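PDB 3X17: endoglucanase, which hydrolyses internal beta-1,4-glucosidic bonds of cellulose, as a family 9 glycoside hydrolase carrying an N-terminal Ig-like domain. Local coordinates for residues Asn436-Leu447 with Tyr458-Val469. Residues are numbered along the deposited sequence; the frame is centred on the assembly and turned at random.
Sequences NKEALAKGMLLL and YERAALAQLDYV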
ATOM      1  N   ASN A 436      -4.240  -6.053  -5.062  1.00 31.19           N
ATOM      2  CA  ASN A 436      -2.812  -5.786  -5.004  1.00 32.64           C
ATOM      3  C   ASN A 436      -2.350  -5.293  -3.635  1.00 33.75           C
ATOM      4  O   ASN A 436      -1.332  -5.733  -3.099  1.00 34.49           O
ATOM      5  CB  ASN A 436      -2.430  -4.772  -6.070  1.00 32.01           C
ATOM      6  CG  ASN A 436      -2.453  -5.372  -7.465  1.00 36.46           C
ATOM      7  OD1 ASN A 436      -2.587  -6.584  -7.622  1.00 36.82           O
ATOM      8  ND2 ASN A 436      -2.321  -4.530  -8.478  1.00 38.47           N
ATOM      9  N   LYS A 437      -3.110  -4.382  -3.056  1.00 33.95           N
ATOM     10  CA  LYS A 437      -2.761  -3.841  -1.757  1.00 33.19           C
ATOM     11  C   LYS A 437      -2.784  -4.955  -0.697  1.00 33.18           C
ATOM     12  O   LYS A 437      -1.880  -5.072   0.148  1.00 30.70           O
ATOM     13  CB  LYS A 437      -3.733  -2.713  -1.395  1.00 34.51           C
ATOM     14  CG  LYS A 437      -3.502  -2.096  -0.003  1.00 34.61           C
ATOM     15  CD  LYS A 437      -4.255  -2.861   1.043  1.00 32.84           C
ATOM     16  CE  LYS A 437      -5.779  -2.761   0.806  1.00 34.20           C
ATOM     17  NZ  LYS A 437      -6.518  -2.765   2.139  1.00 38.07           N
ATOM     18  N   GLU A 438      -3.830  -5.764  -0.751  1.00 32.66           N
ATOM     19  CA  GLU A 438      -4.006  -6.916   0.134  1.00 33.23           C
ATOM     20  C   GLU A 438      -2.843  -7.922   0.038  1.00 32.24           C
ATOM     21  O   GLU A 438      -2.356  -8.411   1.068  1.00 33.30           O
ATOM     22  CB  GLU A 438      -5.362  -7.601  -0.165  1.00 34.72           C
ATOM     23  CG  GLU A 438      -5.622  -8.857   0.649  1.00 38.27           C
ATOM     24  CD  GLU A 438      -6.989  -9.496   0.377  1.00 45.24           C
ATOM     25  OE1 GLU A 438      -7.946  -8.780  -0.016  1.00 46.31           O
ATOM     26  OE2 GLU A 438      -7.119 -10.711   0.631  1.00 46.60           O
ATOM     27  N   ALA A 439      -2.355  -8.165  -1.181  1.00 30.89           N
ATOM     28  CA  ALA A 439      -1.157  -8.996  -1.382  1.00 30.47           C
ATOM     29  C   ALA A 439       0.013  -8.401  -0.617  1.00 31.71           C
ATOM     30  O   ALA A 439       0.740  -9.113   0.092  1.00 31.64           O
ATOM     31  CB  ALA A 439      -0.805  -9.090  -2.848  1.00 30.77           C
ATOM     32  N   LEU A 440       0.260  -7.119  -0.843  1.00 28.76           N
ATOM     33  CA  LEU A 440       1.444  -6.505  -0.275  1.00 29.66           C
ATOM     34  C   LEU A 440       1.306  -6.381   1.241  1.00 29.20           C
ATOM     35  O   LEU A 440       2.289  -6.538   1.976  1.00 32.17           O
ATOM     36  CB  LEU A 440       1.717  -5.158  -0.928  1.00 27.78           C
ATOM     37  CG  LEU A 440       2.399  -5.209  -2.302  1.00 31.37           C
ATOM     38  CD1 LEU A 440       2.199  -3.851  -2.995  1.00 27.97           C
ATOM     39  CD2 LEU A 440       3.912  -5.512  -2.174  1.00 29.00           C
ATOM     40  N   ALA A 441       0.092  -6.108   1.714  1.00 28.64           N
ATOM     41  CA  ALA A 441      -0.183  -6.024   3.150  1.00 27.82           C
ATOM     42  C   ALA A 441       0.040  -7.390   3.812  1.00 30.39           C
ATOM     43  O   ALA A 441       0.440  -7.448   4.970  1.00 29.71           O
ATOM     44  CB  ALA A 441      -1.621  -5.556   3.399  1.00 28.18           C
ATOM     45  N   LYS A 442      -0.300  -8.469   3.107  1.00 28.79           N
ATOM     46  CA  LYS A 442       0.028  -9.818   3.575  1.00 31.79           C
ATOM     47  C   LYS A 442       1.529 -10.102   3.535  1.00 32.76           C
ATOM     48  O   LYS A 442       2.050 -10.813   4.394  1.00 33.52           O
ATOM     49  CB  LYS A 442      -0.726 -10.892   2.783  1.00 31.60           C
ATOM     50  CG  LYS A 442      -2.204 -10.974   3.101  1.00 30.30           C
ATOM     51  CD  LYS A 442      -2.930 -11.954   2.127  1.00 30.29           C
ATOM     52  CE  LYS A 442      -4.343 -12.294   2.667  1.00 36.54           C
ATOM     53  NZ  LYS A 442      -5.066 -13.302   1.804  1.00 39.45           N
ATOM     54  N   GLY A 443       2.214  -9.528   2.549  1.00 32.42           N
ATOM     55  CA  GLY A 443       3.661  -9.469   2.547  1.00 30.63           C
ATOM     56  C   GLY A 443       4.193  -8.843   3.821  1.00 31.86           C
ATOM     57  O   GLY A 443       5.144  -9.343   4.437  1.00 29.50           O
ATOM     58  N   MET A 444       3.561  -7.746   4.214  1.00 31.30           N
ATOM     59  CA  MET A 444       3.888  -7.060   5.464  1.00 31.23           C
ATOM     60  C   MET A 444       3.704  -7.963   6.698  1.00 29.85           C
ATOM     61  O   MET A 444       4.545  -7.954   7.557  1.00 30.81           O
ATOM     62  CB  MET A 444       3.073  -5.762   5.615  1.00 28.75           C
ATOM     63  CG  MET A 444       3.498  -4.890   6.809  1.00 33.09           C
ATOM     64  SD  MET A 444       2.269  -3.606   7.168  1.00 32.91           S
ATOM     65  CE  MET A 444       2.352  -2.611   5.687  1.00 32.42           C
ATOM     66  N   LEU A 445       2.641  -8.756   6.776  1.00 30.76           N
ATOM     67  CA  LEU A 445       2.511  -9.670   7.920  1.00 31.63           C
ATOM     68  C   LEU A 445       3.597 -10.748   7.955  1.00 32.68           C
ATOM     69  O   LEU A 445       4.102 -11.082   9.037  1.00 32.27           O
ATOM     70  CB  LEU A 445       1.120 -10.309   8.035  1.00 32.93           C
ATOM     71  CG  LEU A 445      -0.100  -9.381   8.003  1.00 33.05           C
ATOM     72  CD1 LEU A 445      -1.365 -10.217   7.987  1.00 35.54           C
ATOM     73  CD2 LEU A 445      -0.098  -8.370   9.145  1.00 29.45           C
ATOM     74  N   LEU A 446       3.989 -11.255   6.786  1.00 31.48           N
ATOM     75  CA  LEU A 446       5.150 -12.158   6.695  1.00 33.70           C
ATOM     76  C   LEU A 446       6.412 -11.488   7.228  1.00 33.59           C
ATOM     77  O   LEU A 446       7.105 -12.058   8.069  1.00 35.94           O
ATOM     78  CB  LEU A 446       5.395 -12.620   5.256  1.00 32.57           C
ATOM     79  CG  LEU A 446       4.270 -13.467   4.661  1.00 35.01           C
ATOM     80  CD1 LEU A 446       4.361 -13.480   3.134  1.00 32.56           C
ATOM     81  CD2 LEU A 446       4.328 -14.892   5.214  1.00 34.80           C
ATOM     82  N   LEU A 447       6.641 -10.236   6.842  1.00 32.11           N
ATOM     83  CA  LEU A 447       7.794  -9.534   7.326  1.00 32.23           C
ATOM     84  C   LEU A 447       7.721  -9.226   8.815  1.00 32.42           C
ATOM     85  O   LEU A 447       8.756  -9.126   9.460  1.00 36.54           O
ATOM     86  CB  LEU A 447       8.061  -8.260   6.520  1.00 32.13           C
ATOM     87  CG  LEU A 447       8.489  -8.471   5.064  1.00 33.82           C
ATOM     88  CD1 LEU A 447       8.579  -7.137   4.320  1.00 30.78           C
ATOM     89  CD2 LEU A 447       9.791  -9.263   4.953  1.00 35.02           C
ATOM     90  N   TYR A 458       9.740 -16.805   4.707  1.00 39.12           N
ATOM     91  CA  TYR A 458       8.762 -15.723   4.843  1.00 37.54           C
ATOM     92  C   TYR A 458       9.237 -14.533   4.009  1.00 39.50           C
ATOM     93  O   TYR A 458       8.478 -13.954   3.238  1.00 37.73           O
ATOM     94  CB  TYR A 458       8.565 -15.325   6.298  1.00 34.83           C
ATOM     95  CG  TYR A 458       7.620 -16.225   7.074  1.00 32.94           C
ATOM     96  CD1 TYR A 458       6.973 -17.294   6.466  1.00 34.53           C
ATOM     97  CD2 TYR A 458       7.400 -16.016   8.424  1.00 31.93           C
ATOM     98  CE1 TYR A 458       6.147 -18.150   7.205  1.00 35.95           C
ATOM     99  CE2 TYR A 458       6.555 -16.834   9.159  1.00 32.54           C
ATOM    100  CZ  TYR A 458       5.927 -17.892   8.550  1.00 38.66           C
ATOM    101  OH  TYR A 458       5.034 -18.647   9.282  1.00 41.69           O
ATOM    102  N   GLU A 459      10.534 -14.269   4.069  1.00 39.11           N
ATOM    103  CA  GLU A 459      11.123 -13.191   3.296  1.00 40.25           C
ATOM    104  C   GLU A 459      11.015 -13.455   1.793  1.00 39.11           C
ATOM    105  O   GLU A 459      10.714 -12.544   0.992  1.00 35.72           O
ATOM    106  CB  GLU A 459      12.576 -13.006   3.708  1.00 38.67           C
ATOM    107  CG  GLU A 459      13.151 -11.647   3.370  1.00 46.14           C
ATOM    108  CD  GLU A 459      14.546 -11.447   3.958  1.00 51.47           C
ATOM    109  OE1 GLU A 459      14.652 -11.242   5.177  1.00 61.46           O
ATOM    110  OE2 GLU A 459      15.537 -11.562   3.219  1.00 51.95           O
ATOM    111  N   ARG A 460      11.164 -14.718   1.419  1.00 38.27           N
ATOM    112  CA  ARG A 460      10.928 -15.091   0.034  1.00 40.49           C
ATOM    113  C   ARG A 460       9.463 -14.835  -0.351  1.00 38.97           C
ATOM    114  O   ARG A 460       9.191 -14.292  -1.423  1.00 38.13           O
ATOM    115  CB  ARG A 460      11.319 -16.546  -0.265  1.00 41.23           C
ATOM    116  CG  ARG A 460      11.073 -16.936  -1.749  1.00 47.15           C
ATOM    117  CD  ARG A 460      11.446 -18.402  -2.040  1.00 54.91           C
ATOM    118  NE  ARG A 460      10.419 -19.335  -1.561  1.00 63.85           N
ATOM    119  CZ  ARG A 460      10.585 -20.199  -0.554  1.00 66.58           C
ATOM    120  NH1 ARG A 460      11.755 -20.263   0.082  1.00 64.77           N
ATOM    121  NH2 ARG A 460       9.580 -20.994  -0.176  1.00 60.47           N
ATOM    122  N   ALA A 461       8.537 -15.252   0.510  1.00 35.68           N
ATOM    123  CA  ALA A 461       7.123 -15.086   0.223  1.00 36.57           C
ATOM    124  C   ALA A 461       6.753 -13.610   0.116  1.00 34.40           C
ATOM    125  O   ALA A 461       5.900 -13.257  -0.675  1.00 35.16           O
ATOM    126  CB  ALA A 461       6.248 -15.797   1.268  1.00 35.71           C
ATOM    127  N   ALA A 462       7.359 -12.759   0.945  1.00 33.74           N
ATOM    128  CA  ALA A 462       7.144 -11.324   0.856  1.00 31.69           C
ATOM    129  C   ALA A 462       7.700 -10.790  -0.464  1.00 34.12           C
ATOM    130  O   ALA A 462       7.038 -10.004  -1.160  1.00 34.42           O
ATOM    131  CB  ALA A 462       7.804 -10.606   2.043  1.00 30.94           C
ATOM    132  N   LEU A 463       8.913 -11.196  -0.819  1.00 31.23           N
ATOM    133  CA  LEU A 463       9.499 -10.744  -2.088  1.00 31.84           C
ATOM    134  C   LEU A 463       8.569 -11.095  -3.242  1.00 31.46           C
ATOM    135  O   LEU A 463       8.425 -10.327  -4.202  1.00 31.27           O
ATOM    136  CB  LEU A 463      10.863 -11.394  -2.345  1.00 29.04           C
ATOM    137  CG  LEU A 463      11.532 -11.074  -3.683  1.00 31.56           C
ATOM    138  CD1 LEU A 463      11.714  -9.526  -3.826  1.00 29.99           C
ATOM    139  CD2 LEU A 463      12.911 -11.745  -3.716  1.00 33.23           C
ATOM    140  N   ALA A 464       7.953 -12.262  -3.141  1.00 29.08           N
ATOM    141  CA  ALA A 464       7.071 -12.756  -4.193  1.00 27.07           C
ATOM    142  C   ALA A 464       5.878 -11.808  -4.429  1.00 28.91           C
ATOM    143  O   ALA A 464       5.213 -11.879  -5.483  1.00 28.52           O
ATOM    144  CB  ALA A 464       6.578 -14.153  -3.830  1.00 26.36           C
ATOM    145  N   GLN A 465       5.581 -10.956  -3.452  1.00 26.26           N
ATOM    146  CA  GLN A 465       4.478  -9.984  -3.626  1.00 29.09           C
ATOM    147  C   GLN A 465       4.911  -8.777  -4.461  1.00 29.62           C
ATOM    148  O   GLN A 465       4.146  -8.283  -5.303  1.00 31.48           O
ATOM    149  CB  GLN A 465       3.931  -9.507  -2.277  1.00 26.85           C
ATOM    150  CG  GLN A 465       3.490 -10.639  -1.405  1.00 25.66           C
ATOM    151  CD  GLN A 465       2.776 -11.712  -2.202  1.00 35.30           C
ATOM    152  OE1 GLN A 465       1.864 -11.406  -3.001  1.00 32.20           O
ATOM    153  NE2 GLN A 465       3.197 -12.987  -2.017  1.00 31.60           N
ATOM    154  N   LEU A 466       6.160  -8.358  -4.275  1.00 28.81           N
ATOM    155  CA  LEU A 466       6.782  -7.446  -5.222  1.00 31.06           C
ATOM    156  C   LEU A 466       6.899  -8.037  -6.630  1.00 32.10           C
ATOM    157  O   LEU A 466       6.530  -7.375  -7.593  1.00 33.83           O
ATOM    158  CB  LEU A 466       8.131  -6.954  -4.714  1.00 30.12           C
ATOM    159  CG  LEU A 466       8.137  -6.116  -3.435  1.00 29.62           C
ATOM    160  CD1 LEU A 466       9.550  -6.011  -2.893  1.00 28.64           C
ATOM    161  CD2 LEU A 466       7.650  -4.697  -3.752  1.00 31.86           C
ATOM    162  N   ASP A 467       7.412  -9.258  -6.768  1.00 29.49           N
ATOM    163  CA  ASP A 467       7.497  -9.874  -8.104  1.00 30.60           C
ATOM    164  C   ASP A 467       6.133  -9.888  -8.775  1.00 30.08           C
ATOM    165  O   ASP A 467       6.031  -9.709  -9.986  1.00 30.25           O
ATOM    166  CB  ASP A 467       8.058 -11.316  -8.080  1.00 28.76           C
ATOM    167  CG  ASP A 467       9.512 -11.397  -7.554  1.00 34.52           C
ATOM    168  OD1 ASP A 467      10.312 -10.424  -7.709  1.00 36.42           O
ATOM    169  OD2 ASP A 467       9.876 -12.482  -7.045  1.00 34.76           O
ATOM    170  N   TYR A 468       5.110 -10.206  -7.991  1.00 29.08           N
ATOM    171  CA  TYR A 468       3.768 -10.381  -8.519  1.00 32.94           C
ATOM    172  C   TYR A 468       3.171  -9.069  -9.053  1.00 31.85           C
ATOM    173  O   TYR A 468       2.675  -9.030 -10.186  1.00 31.18           O
ATOM    174  CB  TYR A 468       2.841 -10.998  -7.471  1.00 30.55           C
ATOM    175  CG  TYR A 468       1.378 -10.919  -7.860  1.00 35.91           C
ATOM    176  CD1 TYR A 468       0.803 -11.885  -8.687  1.00 34.03           C
ATOM    177  CD2 TYR A 468       0.541  -9.951  -7.306  1.00 36.33           C
ATOM    178  CE1 TYR A 468      -0.547 -11.811  -9.037  1.00 37.55           C
ATOM    179  CE2 TYR A 468      -0.812  -9.912  -7.609  1.00 34.24           C
ATOM    180  CZ  TYR A 468      -1.345 -10.825  -8.494  1.00 39.17           C
ATOM    181  OH  TYR A 468      -2.681 -10.738  -8.847  1.00 34.17           O
ATOM    182  N   VAL A 469       3.318  -7.978  -8.295  1.00 31.16           N
ATOM    183  CA  VAL A 469       2.767  -6.704  -8.751  1.00 30.66           C
ATOM    184  C   VAL A 469       3.632  -6.095  -9.837  1.00 31.47           C
ATOM    185  O   VAL A 469       3.227  -5.107 -10.468  1.00 31.61           O
ATOM    186  CB  VAL A 469       2.540  -5.646  -7.624  1.00 31.77           C
ATOM    187  CG1 VAL A 469       1.528  -6.124  -6.569  1.00 27.83           C
ATOM    188  CG2 VAL A 469       3.857  -5.207  -7.007  1.00 30.73           C
TER
HETATM  189  O   HOH W   1      -3.991  -8.931  -7.301  1.00 25.99           O
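Leu446 reaches across to the neighbouring helix with both methyls: CD2 sits over one face of the Tyr458 ring in a CH-pi contact, 4.2 Å from the centroid, while CD1 presses on Ala461 CB at 3.5 Å. One turn on from Tyr458, Ala462 CB packs against both Leu447 CG, 3.8 Å away, and the Gly443 carbonyl oxygen. Gly443, without a side chain, lets the backbones close in, its CA only 4.3 Å from that of Ala462, and leaves room for Gln465. With chi2 bent to -40°, the Gln465 chain folds back along its own helix; CG lies 3.5 Å from Ala439 O, OE1 rests against Ala439 CB, buried without a hydrogen-bond partner, and NE2 donates to Ala461 O (3.0 Å) and also to Gly423 O. These are successive antiparallel helices of the (alpha/alpha)6 barrel of the family 9 catalytic domain, their axes 161° apart in direction. Cutting Gln465 back to an alanine is likely to open a gap beside Gly443 and to leave the Ala461 and Gly423 carbonyls without their shared donor. Toward the far end, Leu440 CD2 touches Leu466 CD2, and Asn436 packs on Val469 CG1. A water bridges Asn436 OD1 and Tyr468 OH, lying in the plane of the tyrosine ring at its edge. Asn436 ND2 is held by Val508 O, and the Tyr458 ring also makes a cation-pi contact with Arg455 and meets Phe414 of helix 396-418.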